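Local coordinates for protein transketolase (Campylobacter jejuni, PDB 3L84) that probably binds thiamine diphosphate, as a two-subunit transketolase whose chains are each built from three alpha/beta domains, at residues 125-130 with 172-177; 328-333 with 349-354; 413-418 with 457-462. All blocks are in the same frame, centred on the assembly; numbering follows the deposited sequence.

Contact 1: 125-130 with 172-177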
ATOM      1  N   GLY A 125     -12.281  12.342   6.044  1.00  6.31           N
ATOM      2  CA  GLY A 125     -11.724  13.514   5.428  1.00  6.70           C
ATOM      3  C   GLY A 125     -12.748  14.615   5.112  1.00  5.76           C
ATOM      4  O   GLY A 125     -12.470  15.791   5.317  1.00  7.38           O
ATOM      5  N   PHE A 126     -13.919  14.232   4.625  1.00  6.43           N
ATOM      6  CA  PHE A 126     -14.983  15.233   4.424  1.00  6.63           C
ATOM      7  C   PHE A 126     -15.368  15.893   5.737  1.00  6.06           C
ATOM      8  O   PHE A 126     -15.659  17.071   5.732  1.00  6.85           O
ATOM      9  CB  PHE A 126     -16.217  14.594   3.772  1.00  6.69           C
ATOM     10  CG  PHE A 126     -16.103  14.336   2.295  1.00  6.31           C
ATOM     11  CD1 PHE A 126     -15.752  15.311   1.414  1.00  7.97           C
ATOM     12  CD2 PHE A 126     -16.402  13.078   1.799  1.00  8.41           C
ATOM     13  CE1 PHE A 126     -15.661  15.073   0.013  1.00  8.43           C
ATOM     14  CE2 PHE A 126     -16.298  12.821   0.419  1.00 10.19           C
ATOM     15  CZ  PHE A 126     -15.949  13.821  -0.468  1.00  8.79           C
ATOM     16  N   ALA A 127     -15.364  15.156   6.841  1.00  6.46           N
ATOM     17  CA  ALA A 127     -15.722  15.682   8.151  1.00  5.88           C
ATOM     18  C   ALA A 127     -14.609  16.651   8.652  1.00  6.40           C
ATOM     19  O   ALA A 127     -14.921  17.717   9.196  1.00  7.20           O
ATOM     20  CB  ALA A 127     -15.986  14.558   9.115  1.00  6.66           C
HETATM   21  N   MSE A 128     -13.342  16.293   8.425  1.00  5.83           N
HETATM   22  CA  MSE A 128     -12.247  17.214   8.781  1.00  6.45           C
HETATM   23  C   MSE A 128     -12.298  18.463   7.918  1.00  6.55           C
HETATM   24  O   MSE A 128     -12.086  19.587   8.393  1.00  6.37           O
HETATM   25  CB  MSE A 128     -10.911  16.530   8.602  1.00  7.25           C
HETATM   26  CG  MSE A 128     -10.645  15.427   9.629  1.00  7.21           C
HETATM   27 SE   MSE A 128      -8.930  14.583   9.572  0.60 10.77          SE
HETATM   28  CE  MSE A 128      -7.851  16.076  10.189  1.00 11.21           C
ATOM     29  N   ALA A 129     -12.503  18.270   6.618  1.00  6.98           N
ATOM     30  CA  ALA A 129     -12.623  19.386   5.667  1.00  6.45           C
ATOM     31  C   ALA A 129     -13.753  20.324   6.073  1.00  6.52           C
ATOM     32  O   ALA A 129     -13.586  21.527   6.094  1.00  7.44           O
ATOM     33  CB  ALA A 129     -12.818  18.885   4.241  1.00  7.27           C
ATOM     34  N   ALA A 130     -14.875  19.764   6.498  1.00  7.37           N
ATOM     35  CA  ALA A 130     -16.007  20.560   6.935  1.00  7.24           C
ATOM     36  C   ALA A 130     -15.647  21.335   8.212  1.00  7.94           C
ATOM     37  O   ALA A 130     -16.022  22.500   8.351  1.00  7.57           O
ATOM     38  CB  ALA A 130     -17.199  19.655   7.199  1.00  7.67           C
ATOM     39  N   LEU A 172     -14.891  14.718  15.711  1.00  8.24           N
ATOM     40  CA  LEU A 172     -15.692  14.966  14.506  1.00  8.35           C
ATOM     41  C   LEU A 172     -17.166  14.605  14.733  1.00  7.93           C
ATOM     42  O   LEU A 172     -17.669  13.556  14.273  1.00  8.82           O
ATOM     43  CB  LEU A 172     -15.135  14.208  13.311  1.00  8.08           C
ATOM     44  CG  LEU A 172     -13.700  14.556  12.917  1.00  8.73           C
ATOM     45  CD1 LEU A 172     -13.245  13.772  11.675  1.00  9.18           C
ATOM     46  CD2 LEU A 172     -13.523  16.081  12.675  1.00  8.47           C
ATOM     47  N   ASP A 173     -17.868  15.525  15.390  1.00  7.65           N
ATOM     48  CA  ASP A 173     -19.268  15.361  15.746  1.00  7.93           C
ATOM     49  C   ASP A 173     -20.233  15.753  14.632  1.00  8.68           C
ATOM     50  O   ASP A 173     -21.413  16.006  14.837  1.00  8.90           O
ATOM     51  CB  ASP A 173     -19.572  16.147  17.032  1.00  8.43           C
ATOM     52  CG  ASP A 173     -19.344  17.639  16.875  1.00  9.41           C
ATOM     53  OD1 ASP A 173     -19.071  18.144  15.765  1.00 11.97           O
ATOM     54  OD2 ASP A 173     -19.517  18.360  17.896  1.00 13.47           O
ATOM     55  N   ASN A 174     -19.676  15.783  13.430  1.00  7.66           N
ATOM     56  CA  ASN A 174     -20.401  15.887  12.178  1.00  7.68           C
ATOM     57  C   ASN A 174     -20.382  14.600  11.368  1.00  8.19           C
ATOM     58  O   ASN A 174     -20.948  14.551  10.276  1.00  8.01           O
ATOM     59  CB  ASN A 174     -19.862  17.069  11.351  1.00  8.11           C
ATOM     60  CG  ASN A 174     -18.367  16.992  11.060  1.00  7.63           C
ATOM     61  OD1 ASN A 174     -17.653  16.143  11.586  1.00  8.62           O
ATOM     62  ND2 ASN A 174     -17.883  17.936  10.225  1.00  9.44           N
ATOM     63  N   PHE A 175     -19.769  13.557  11.904  1.00  7.86           N
ATOM     64  CA  PHE A 175     -19.538  12.301  11.178  1.00  7.86           C
ATOM     65  C   PHE A 175     -20.400  11.183  11.748  1.00  7.60           C
ATOM     66  O   PHE A 175     -20.329  10.875  12.943  1.00  7.33           O
ATOM     67  CB  PHE A 175     -18.057  11.925  11.312  1.00  7.96           C
ATOM     68  CG  PHE A 175     -17.645  10.625  10.675  1.00  9.12           C
ATOM     69  CD1 PHE A 175     -18.088  10.277   9.411  1.00 11.49           C
ATOM     70  CD2 PHE A 175     -16.842   9.752  11.343  1.00 10.40           C
ATOM     71  CE1 PHE A 175     -17.675   9.083   8.812  1.00 11.78           C
ATOM     72  CE2 PHE A 175     -16.425   8.567  10.748  1.00 11.20           C
ATOM     73  CZ  PHE A 175     -16.835   8.234   9.483  1.00  9.13           C
ATOM     74  N   ILE A 176     -21.164  10.538  10.877  1.00  7.75           N
ATOM     75  CA  ILE A 176     -22.057   9.444  11.214  1.00  8.54           C
ATOM     76  C   ILE A 176     -21.746   8.271  10.293  1.00  8.62           C
ATOM     77  O   ILE A 176     -21.943   8.349   9.097  1.00  7.85           O
ATOM     78  CB  ILE A 176     -23.535   9.874  11.131  1.00  8.93           C
ATOM     79  CG1 ILE A 176     -23.829  11.019  12.088  1.00  8.59           C
ATOM     80  CG2 ILE A 176     -24.434   8.692  11.427  1.00  9.80           C
ATOM     81  CD1 ILE A 176     -25.215  11.660  11.949  1.00 10.41           C
ATOM     82  N   LEU A 177     -21.210   7.210  10.869  1.00  7.85           N
ATOM     83  CA  LEU A 177     -20.794   6.009  10.179  1.00  8.32           C
ATOM     84  C   LEU A 177     -21.830   4.929  10.449  1.00  7.95           C
ATOM     85  O   LEU A 177     -22.119   4.607  11.602  1.00  9.24           O
ATOM     86  CB  LEU A 177     -19.420   5.580  10.691  1.00  8.09           C
ATOM     87  CG  LEU A 177     -18.768   4.381  10.047  1.00  8.51           C
ATOM     88  CD1 LEU A 177     -18.573   4.562   8.566  1.00  9.58           C
ATOM     89  CD2 LEU A 177     -17.403   4.094  10.732  1.00 10.10           C
TER
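Asn-174 reaches across to helix 118-137 with its carboxamide, and ND2 gives a nearly straight hydrogen bond to Ala-127 O (3.1 Å, 167° at the hydrogen). The acceptor lies close to the amide plane of Asn-174, while ND2 meets the carbonyl from the side, at a C=O...N angle of 116°. The other amide atom, OD1, sits 3.4 Å from Ala-127 CB and has no hydrogen-bond partner although it is buried; ND2 also brushes Ala-130 CB. Beside this polar grip, Leu-172 CD1 touches both Ala-127 CB, 3.8 Å away, and CG of selenomethionine Met-128, and Phe-175 CB closes on Ala-127 CB at 4.0 Å. The small Ala-127 thus takes three neighbours on one methyl. Residues 172-174 form the turn that enters strand 175-181, a central strand of the parallel sheet in the thiamine diphosphate binding domain, laid against a helix that packs on that sheet. With chi1 of Asn-174 at 57°, CG stands between the backbone N and the carbonyl carbon, on the side of helix 118-137, and Phe-175 N bonds to Leu-172 O across the turn. Further out, Asp-173 forms a salt bridge with Lys-131 of the same helix, and Tyr-404 of helix 391-404 packs on Ala-130.

Contact 2: 328-333 with 349-354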
ATOM      1  N   ILE A 328       1.184  34.507  -8.112  1.00  9.86           N
ATOM      2  CA  ILE A 328       2.068  34.044  -7.047  1.00  9.67           C
ATOM      3  C   ILE A 328       3.525  34.308  -7.429  1.00  9.28           C
ATOM      4  O   ILE A 328       3.954  33.900  -8.488  1.00 10.20           O
ATOM      5  CB  ILE A 328       1.824  32.560  -6.763  1.00  9.24           C
ATOM      6  CG1 ILE A 328       0.376  32.332  -6.306  1.00 10.69           C
ATOM      7  CG2 ILE A 328       2.831  32.042  -5.733  1.00 10.50           C
ATOM      8  CD1 ILE A 328       0.006  30.868  -6.162  1.00 12.29           C
ATOM      9  N   ALA A 329       4.264  34.999  -6.570  1.00  8.10           N
ATOM     10  CA  ALA A 329       5.699  35.201  -6.779  1.00  7.70           C
ATOM     11  C   ALA A 329       6.417  34.121  -5.990  1.00  7.93           C
ATOM     12  O   ALA A 329       6.468  34.128  -4.730  1.00  9.05           O
ATOM     13  CB  ALA A 329       6.119  36.601  -6.317  1.00  9.23           C
ATOM     14  N   TYR A 330       6.971  33.191  -6.728  1.00  7.67           N
ATOM     15  CA  TYR A 330       7.701  32.067  -6.116  1.00  7.63           C
ATOM     16  C   TYR A 330       9.093  32.488  -5.756  1.00  7.73           C
ATOM     17  O   TYR A 330       9.574  33.529  -6.228  1.00  8.40           O
ATOM     18  CB  TYR A 330       7.811  30.930  -7.115  1.00  8.44           C
ATOM     19  CG  TYR A 330       6.511  30.228  -7.403  1.00  8.19           C
ATOM     20  CD1 TYR A 330       6.191  29.051  -6.768  1.00  9.09           C
ATOM     21  CD2 TYR A 330       5.611  30.720  -8.334  1.00  7.95           C
ATOM     22  CE1 TYR A 330       5.020  28.375  -7.049  1.00  8.66           C
ATOM     23  CE2 TYR A 330       4.429  30.046  -8.602  1.00  9.34           C
ATOM     24  CZ  TYR A 330       4.145  28.879  -7.952  1.00  8.61           C
ATOM     25  OH  TYR A 330       2.975  28.170  -8.212  1.00 10.01           O
ATOM     26  N   PRO A 331       9.787  31.737  -4.888  1.00  7.54           N
ATOM     27  CA  PRO A 331      11.201  32.073  -4.623  1.00  7.80           C
ATOM     28  C   PRO A 331      12.046  31.934  -5.871  1.00  8.40           C
ATOM     29  O   PRO A 331      11.770  31.067  -6.724  1.00  9.57           O
ATOM     30  CB  PRO A 331      11.639  31.016  -3.580  1.00  9.07           C
ATOM     31  CG  PRO A 331      10.328  30.398  -3.087  1.00  9.00           C
ATOM     32  CD  PRO A 331       9.399  30.467  -4.241  1.00  8.61           C
ATOM     33  N   ASP A 332      13.096  32.740  -5.905  1.00  7.47           N
ATOM     34  CA  ASP A 332      14.072  32.748  -6.975  1.00  8.38           C
ATOM     35  C   ASP A 332      15.261  31.928  -6.501  1.00  7.97           C
ATOM     36  O   ASP A 332      16.079  32.375  -5.724  1.00  9.18           O
ATOM     37  CB  ASP A 332      14.489  34.156  -7.323  1.00  8.24           C
ATOM     38  CG  ASP A 332      15.491  34.210  -8.445  1.00 10.58           C
ATOM     39  OD1 ASP A 332      15.876  33.149  -8.982  1.00 11.21           O
ATOM     40  OD2 ASP A 332      15.937  35.332  -8.812  1.00 14.75           O
ATOM     41  N   PHE A 333      15.353  30.711  -7.009  1.00  7.87           N
ATOM     42  CA  PHE A 333      16.409  29.786  -6.631  1.00  8.27           C
ATOM     43  C   PHE A 333      17.542  29.720  -7.634  1.00  9.07           C
ATOM     44  O   PHE A 333      18.422  28.836  -7.527  1.00  9.51           O
ATOM     45  CB  PHE A 333      15.840  28.375  -6.435  1.00  9.00           C
ATOM     46  CG  PHE A 333      14.851  28.264  -5.321  1.00  8.04           C
ATOM     47  CD1 PHE A 333      15.231  28.419  -4.011  1.00  8.45           C
ATOM     48  CD2 PHE A 333      13.558  27.873  -5.589  1.00  8.93           C
ATOM     49  CE1 PHE A 333      14.302  28.242  -2.988  1.00  9.15           C
ATOM     50  CE2 PHE A 333      12.652  27.697  -4.578  1.00  9.04           C
ATOM     51  CZ  PHE A 333      13.042  27.852  -3.284  1.00  8.76           C
ATOM     52  N   ASN A 349       5.423  26.987   1.601  1.00  5.67           N
ATOM     53  CA  ASN A 349       5.134  28.173   2.411  1.00  6.18           C
ATOM     54  C   ASN A 349       4.620  29.360   1.599  1.00  6.49           C
ATOM     55  O   ASN A 349       3.681  30.016   2.030  1.00  6.46           O
ATOM     56  CB  ASN A 349       6.368  28.533   3.236  1.00  6.12           C
ATOM     57  CG  ASN A 349       6.438  27.753   4.530  1.00  4.90           C
ATOM     58  OD1 ASN A 349       5.960  28.207   5.549  1.00  6.68           O
ATOM     59  ND2 ASN A 349       6.953  26.530   4.470  1.00  5.95           N
ATOM     60  N   VAL A 350       5.172  29.614   0.422  1.00  5.97           N
ATOM     61  CA  VAL A 350       4.669  30.671  -0.451  1.00  6.32           C
ATOM     62  C   VAL A 350       3.240  30.355  -0.893  1.00  6.44           C
ATOM     63  O   VAL A 350       2.371  31.230  -0.906  1.00  6.31           O
ATOM     64  CB  VAL A 350       5.588  30.829  -1.680  1.00  6.54           C
ATOM     65  CG1 VAL A 350       4.940  31.695  -2.756  1.00  8.97           C
ATOM     66  CG2 VAL A 350       6.948  31.444  -1.269  1.00  8.35           C
ATOM     67  N   LEU A 351       2.970  29.103  -1.230  1.00  6.37           N
ATOM     68  CA  LEU A 351       1.627  28.717  -1.661  1.00  6.57           C
ATOM     69  C   LEU A 351       0.622  28.889  -0.543  1.00  6.50           C
ATOM     70  O   LEU A 351      -0.467  29.446  -0.770  1.00  7.34           O
ATOM     71  CB  LEU A 351       1.603  27.286  -2.220  1.00  7.27           C
ATOM     72  CG  LEU A 351       2.416  27.097  -3.509  1.00  6.71           C
ATOM     73  CD1 LEU A 351       2.453  25.609  -3.920  1.00  8.84           C
ATOM     74  CD2 LEU A 351       1.842  27.928  -4.598  1.00  9.83           C
ATOM     75  N   ALA A 352       0.987  28.473   0.660  1.00  6.54           N
ATOM     76  CA  ALA A 352       0.074  28.603   1.800  1.00  7.92           C
ATOM     77  C   ALA A 352      -0.182  30.066   2.111  1.00  8.80           C
ATOM     78  O   ALA A 352      -1.290  30.393   2.551  1.00  9.20           O
ATOM     79  CB  ALA A 352       0.656  27.869   3.013  1.00  9.00           C
ATOM     80  N   LYS A 353       0.799  30.947   1.928  1.00  8.18           N
ATOM     81  CA  LYS A 353       0.610  32.378   2.179  1.00  9.40           C
ATOM     82  C   LYS A 353      -0.306  33.009   1.156  1.00  8.73           C
ATOM     83  O   LYS A 353      -1.056  33.946   1.498  1.00 11.06           O
ATOM     84  CB  LYS A 353       1.953  33.104   2.169  1.00 10.77           C
ATOM     85  CG  LYS A 353       2.759  32.784   3.380  1.00 17.21           C
ATOM     86  CD  LYS A 353       4.106  33.474   3.350  1.00 23.57           C
ATOM     87  CE  LYS A 353       5.224  32.521   3.792  1.00 27.20           C
ATOM     88  NZ  LYS A 353       6.391  32.428   2.810  1.00 30.44           N
ATOM     89  N   ASN A 354      -0.256  32.551  -0.087  1.00  7.49           N
ATOM     90  CA  ASN A 354      -0.998  33.143  -1.205  1.00  7.61           C
ATOM     91  C   ASN A 354      -2.383  32.547  -1.414  1.00  7.83           C
ATOM     92  O   ASN A 354      -3.230  33.194  -2.022  1.00  9.72           O
ATOM     93  CB  ASN A 354      -0.216  33.001  -2.523  1.00  8.63           C
ATOM     94  CG  ASN A 354       0.874  34.052  -2.700  1.00 10.81           C
ATOM     95  OD1 ASN A 354       0.631  35.140  -3.230  1.00 12.43           O
ATOM     96  ND2 ASN A 354       2.067  33.750  -2.246  1.00  9.83           N
TER
HETATM   97  O   HOH W   1       2.786  36.567  -4.486  1.00 19.44           O
HETATM   98  O   HOH W   2       4.655  35.232  -2.849  1.00 21.51           O
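Val-350 CG1 stands anti to its backbone N (chi1 167°), where it meets Ile-328 CG2 at 3.7 Å and Ala-329 O at 3.5 Å; CG2 meets the CG-CD edge of Pro-331 tip to tip. Ile-328 has an extended chi2 of 173°, which carries CD1 to Leu-351 CD2, 3.8 Å away, the two side chains crossing at about a right angle. The same Leu-351 methyl lies 3.8 Å from Tyr-330 OH, and CG1 of Ile-328 rests against Asn-354 CB. The chain at 328-333, an irregular connector leading into helix 340-354, packs against the last turns of that helix, while Val-480 and Gln-484 of helix 476-488 touch the Tyr-330 side chain. No direct hydrogen bond spans the contact. Two waters do so instead: one accepts from Ala-329 N and donates to Asn-354 OD1, the other donates to Ala-329 O and accepts from Asn-354 ND2. ND2 also bonds to Val-350 O (2.9 Å, 174°), which Asn-354 N reaches from the opposite face. With its amide fixed in this way, Asn-354 offers a set donor and acceptor to the waters, so apolar packing is joined by a solvent-mediated polar link.

Contact 3: 413-418 with 457-462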
ATOM      1  N   THR A 413       5.217  12.349   2.687  1.00  5.58           N
ATOM      2  CA  THR A 413       5.959  11.300   3.377  1.00  6.12           C
ATOM      3  C   THR A 413       7.264  11.048   2.623  1.00  5.47           C
ATOM      4  O   THR A 413       7.561  11.716   1.606  1.00  6.94           O
ATOM      5  CB  THR A 413       5.112   9.995   3.524  1.00  6.76           C
ATOM      6  OG1 THR A 413       5.841   9.030   4.298  1.00  7.41           O
ATOM      7  CG2 THR A 413       4.715   9.378   2.169  1.00  8.25           C
ATOM      8  N   PHE A 414       8.065  10.131   3.113  1.00  5.12           N
ATOM      9  CA  PHE A 414       9.217   9.690   2.337  1.00  5.60           C
ATOM     10  C   PHE A 414       8.743   8.945   1.110  1.00  5.93           C
ATOM     11  O   PHE A 414       7.728   8.205   1.131  1.00  6.53           O
ATOM     12  CB  PHE A 414      10.072   8.694   3.139  1.00  6.21           C
ATOM     13  CG  PHE A 414      10.818   9.266   4.339  1.00  8.06           C
ATOM     14  CD1 PHE A 414      11.266  10.565   4.379  1.00  9.12           C
ATOM     15  CD2 PHE A 414      11.106   8.438   5.436  1.00 10.70           C
ATOM     16  CE1 PHE A 414      11.964  11.055   5.481  1.00 11.43           C
ATOM     17  CE2 PHE A 414      11.819   8.946   6.522  1.00 10.65           C
ATOM     18  CZ  PHE A 414      12.251  10.227   6.527  1.00 11.40           C
ATOM     19  N   PHE A 415       9.504   9.039   0.023  1.00  5.65           N
ATOM     20  CA  PHE A 415       9.116   8.370  -1.217  1.00  5.98           C
ATOM     21  C   PHE A 415       8.986   6.861  -1.023  1.00  6.43           C
ATOM     22  O   PHE A 415       8.118   6.237  -1.634  1.00  6.99           O
ATOM     23  CB  PHE A 415      10.147   8.714  -2.309  1.00  5.96           C
ATOM     24  CG  PHE A 415       9.750   8.371  -3.735  1.00  6.12           C
ATOM     25  CD1 PHE A 415       8.428   8.402  -4.164  1.00  6.92           C
ATOM     26  CD2 PHE A 415      10.741   8.096  -4.667  1.00  6.45           C
ATOM     27  CE1 PHE A 415       8.113   8.158  -5.502  1.00  6.68           C
ATOM     28  CE2 PHE A 415      10.423   7.870  -5.992  1.00  6.59           C
ATOM     29  CZ  PHE A 415       9.131   7.886  -6.383  1.00  6.44           C
ATOM     30  N   ILE A 416       9.799   6.229  -0.174  1.00  5.99           N
ATOM     31  CA  ILE A 416       9.638   4.799  -0.008  1.00  7.55           C
ATOM     32  C   ILE A 416       8.255   4.457   0.568  1.00  7.27           C
ATOM     33  O   ILE A 416       7.662   3.417   0.229  1.00  8.66           O
ATOM     34  CB  ILE A 416      10.757   4.228   0.885  1.00  8.16           C
ATOM     35  CG1 ILE A 416      10.689   2.707   0.949  1.00 10.50           C
ATOM     36  CG2 ILE A 416      10.746   4.814   2.280  1.00  9.17           C
ATOM     37  CD1 ILE A 416      10.726   2.017  -0.435  1.00 12.92           C
ATOM     38  N   PHE A 417       7.672   5.316   1.386  1.00  7.09           N
ATOM     39  CA  PHE A 417       6.375   5.097   2.007  1.00  7.53           C
ATOM     40  C   PHE A 417       5.220   5.580   1.170  1.00  6.89           C
ATOM     41  O   PHE A 417       4.051   5.434   1.570  1.00  7.46           O
ATOM     42  CB  PHE A 417       6.344   5.618   3.466  1.00  8.82           C
ATOM     43  CG  PHE A 417       7.410   5.067   4.289  1.00 12.58           C
ATOM     44  CD1 PHE A 417       7.808   3.725   4.131  1.00 11.64           C
ATOM     45  CD2 PHE A 417       8.095   5.870   5.175  1.00 15.60           C
ATOM     46  CE1 PHE A 417       8.865   3.176   4.877  1.00 16.03           C
ATOM     47  CE2 PHE A 417       9.171   5.307   5.921  1.00 18.27           C
ATOM     48  CZ  PHE A 417       9.539   4.003   5.739  1.00 17.48           C
ATOM     49  N   SER A 418       5.500   6.072  -0.038  1.00  6.98           N
ATOM     50  CA  SER A 418       4.448   6.230  -1.040  1.00  7.25           C
ATOM     51  C   SER A 418       3.710   4.904  -1.234  1.00  6.80           C
ATOM     52  O   SER A 418       2.523   4.885  -1.553  1.00  7.58           O
ATOM     53  CB  SER A 418       4.992   6.709  -2.387  1.00  7.67           C
ATOM     54  OG  SER A 418       5.831   5.756  -2.995  1.00  8.10           O
ATOM     55  N   GLU A 457      12.108   1.266  -7.046  1.00  6.27           N
ATOM     56  CA  GLU A 457      11.050   0.969  -8.023  1.00  5.46           C
ATOM     57  C   GLU A 457       9.885   1.969  -8.029  1.00  5.91           C
ATOM     58  O   GLU A 457       8.986   1.869  -8.872  1.00  6.78           O
ATOM     59  CB  GLU A 457      10.494  -0.446  -7.812  1.00  6.90           C
ATOM     60  CG  GLU A 457       9.704  -0.690  -6.545  1.00  6.99           C
ATOM     61  CD  GLU A 457      10.512  -1.026  -5.285  1.00  8.41           C
ATOM     62  OE1 GLU A 457      11.640  -0.492  -5.067  1.00  7.09           O
ATOM     63  OE2 GLU A 457       9.990  -1.784  -4.426  1.00  7.97           O
ATOM     64  N   GLN A 458       9.890   2.922  -7.100  1.00  6.15           N
ATOM     65  CA  GLN A 458       8.731   3.786  -6.937  1.00  6.20           C
ATOM     66  C   GLN A 458       8.539   4.771  -8.069  1.00  7.15           C
ATOM     67  O   GLN A 458       7.398   5.121  -8.386  1.00  6.84           O
ATOM     68  CB  GLN A 458       8.787   4.482  -5.579  1.00  7.54           C
ATOM     69  CG  GLN A 458       8.597   3.534  -4.392  1.00  7.39           C
ATOM     70  CD  GLN A 458       9.785   2.620  -4.141  1.00  6.36           C
ATOM     71  OE1 GLN A 458      10.928   3.013  -4.353  1.00  8.07           O
ATOM     72  NE2 GLN A 458       9.536   1.417  -3.644  1.00  8.42           N
ATOM     73  N   LEU A 459       9.615   5.278  -8.652  1.00  6.45           N
ATOM     74  CA  LEU A 459       9.490   6.162  -9.801  1.00  7.10           C
ATOM     75  C   LEU A 459       8.767   5.432 -10.925  1.00  7.06           C
ATOM     76  O   LEU A 459       7.885   5.999 -11.593  1.00  8.62           O
ATOM     77  CB  LEU A 459      10.882   6.626 -10.206  1.00  9.69           C
ATOM     78  CG  LEU A 459      11.098   7.841 -11.049  1.00 11.98           C
ATOM     79  CD1 LEU A 459      10.386   9.073 -10.445  1.00 11.41           C
ATOM     80  CD2 LEU A 459      12.594   8.110 -11.129  1.00 11.84           C
ATOM     81  N   SER A 460       9.079   4.171 -11.166  1.00  6.66           N
ATOM     82  CA  SER A 460       8.397   3.387 -12.203  1.00  7.30           C
ATOM     83  C   SER A 460       6.899   3.286 -11.922  1.00  7.73           C
ATOM     84  O   SER A 460       6.079   3.399 -12.818  1.00  7.41           O
ATOM     85  CB  SER A 460       8.960   1.990 -12.345  1.00  7.78           C
ATOM     86  OG  SER A 460      10.272   1.977 -12.852  1.00 10.39           O
ATOM     87  N   THR A 461       6.530   3.014 -10.673  1.00  6.41           N
ATOM     88  CA  THR A 461       5.132   2.932 -10.274  1.00  5.98           C
ATOM     89  C   THR A 461       4.375   4.206 -10.582  1.00  6.22           C
ATOM     90  O   THR A 461       3.319   4.151 -11.218  1.00  7.64           O
ATOM     91  CB  THR A 461       4.989   2.633  -8.801  1.00  7.23           C
ATOM     92  OG1 THR A 461       5.582   1.354  -8.527  1.00  7.77           O
ATOM     93  CG2 THR A 461       3.543   2.655  -8.320  1.00  7.84           C
ATOM     94  N   PHE A 462       4.897   5.346 -10.142  1.00  6.34           N
ATOM     95  CA  PHE A 462       4.193   6.595 -10.347  1.00  7.05           C
ATOM     96  C   PHE A 462       4.152   7.012 -11.813  1.00  6.74           C
ATOM     97  O   PHE A 462       3.131   7.537 -12.264  1.00  8.10           O
ATOM     98  CB  PHE A 462       4.708   7.692  -9.395  1.00  7.99           C
ATOM     99  CG  PHE A 462       4.042   7.627  -8.091  1.00  9.67           C
ATOM    100  CD1 PHE A 462       4.382   6.701  -7.162  1.00 10.86           C
ATOM    101  CD2 PHE A 462       3.013   8.532  -7.823  1.00 12.92           C
ATOM    102  CE1 PHE A 462       3.620   6.606  -5.938  1.00 14.08           C
ATOM    103  CE2 PHE A 462       2.323   8.470  -6.645  1.00 14.59           C
ATOM    104  CZ  PHE A 462       2.587   7.494  -5.740  1.00 13.47           C
TER
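Phe-415 and Gln-458 form the tight part of this contact: Gln-458 CB lies over one face of the ring, 3.7 Å from its centroid and 20° off the normal, a CH-pi contact displaced toward the rim. CZ of the ring is 3.5 Å from Gln-458 CB and as near to the backbone N of Leu-459, so the ring tip abuts the first turn of helix 458-464. The ring plane stands 80° from the Gln-458 amide. That side chain bends at chi2 (72°), and its amide meets Ile-416 CD1, which comes within 3.5 Å of NE2. The amide is held by residues flanking the two segments: NE2 is hydrogen-bonded to Glu-419 OE2 and OE1 to the backbone N of Ile-456. Looser contacts lie toward Phe-462, whose CD1 is 4.3 Å from Phe-415 CE1 and whose CE1 is 3.8 Å from Ser-418 OG. Ser-418 OG itself donates to Phe-415 O (2.7 Å), an acceptor shared with Ser-418 N. There is no solvent side among the touching residues, which are all buried; beyond Ile-416 and Gln-458 comes Arg-426 of the second subunit, and Glu-457 forms salt bridges to Lys-422 and Arg-426 of that subunit. Within the pyrimidine binding domain, the contact joins the turn between strand 408-414 and helix 418-431 to helix 458-464, with Phe-439 of the adjacent parallel strand 436-440 meeting the rings of both Phe-415 and Phe-462.

From the N terminus the three contacts follow in series, none nested in or crossing another. Contact 1 closes a loop of 41 residues inside the thiamine diphosphate binding domain, tying helix 118-137 to the start of sheet strand 175-181. Contact 2 closes the shortest loop, 15 residues, bringing the end of helix 340-354 back to the connector that follows helix 314-321. Contact 3 spans 38 residues of the pyrimidine binding domain and joins the end of strand 408-414 to helix 458-464 near the second subunit. Contacts 1 and 3 lie on opposite sides of the chain's centre, their centres 29 Å apart; no two contacts touch.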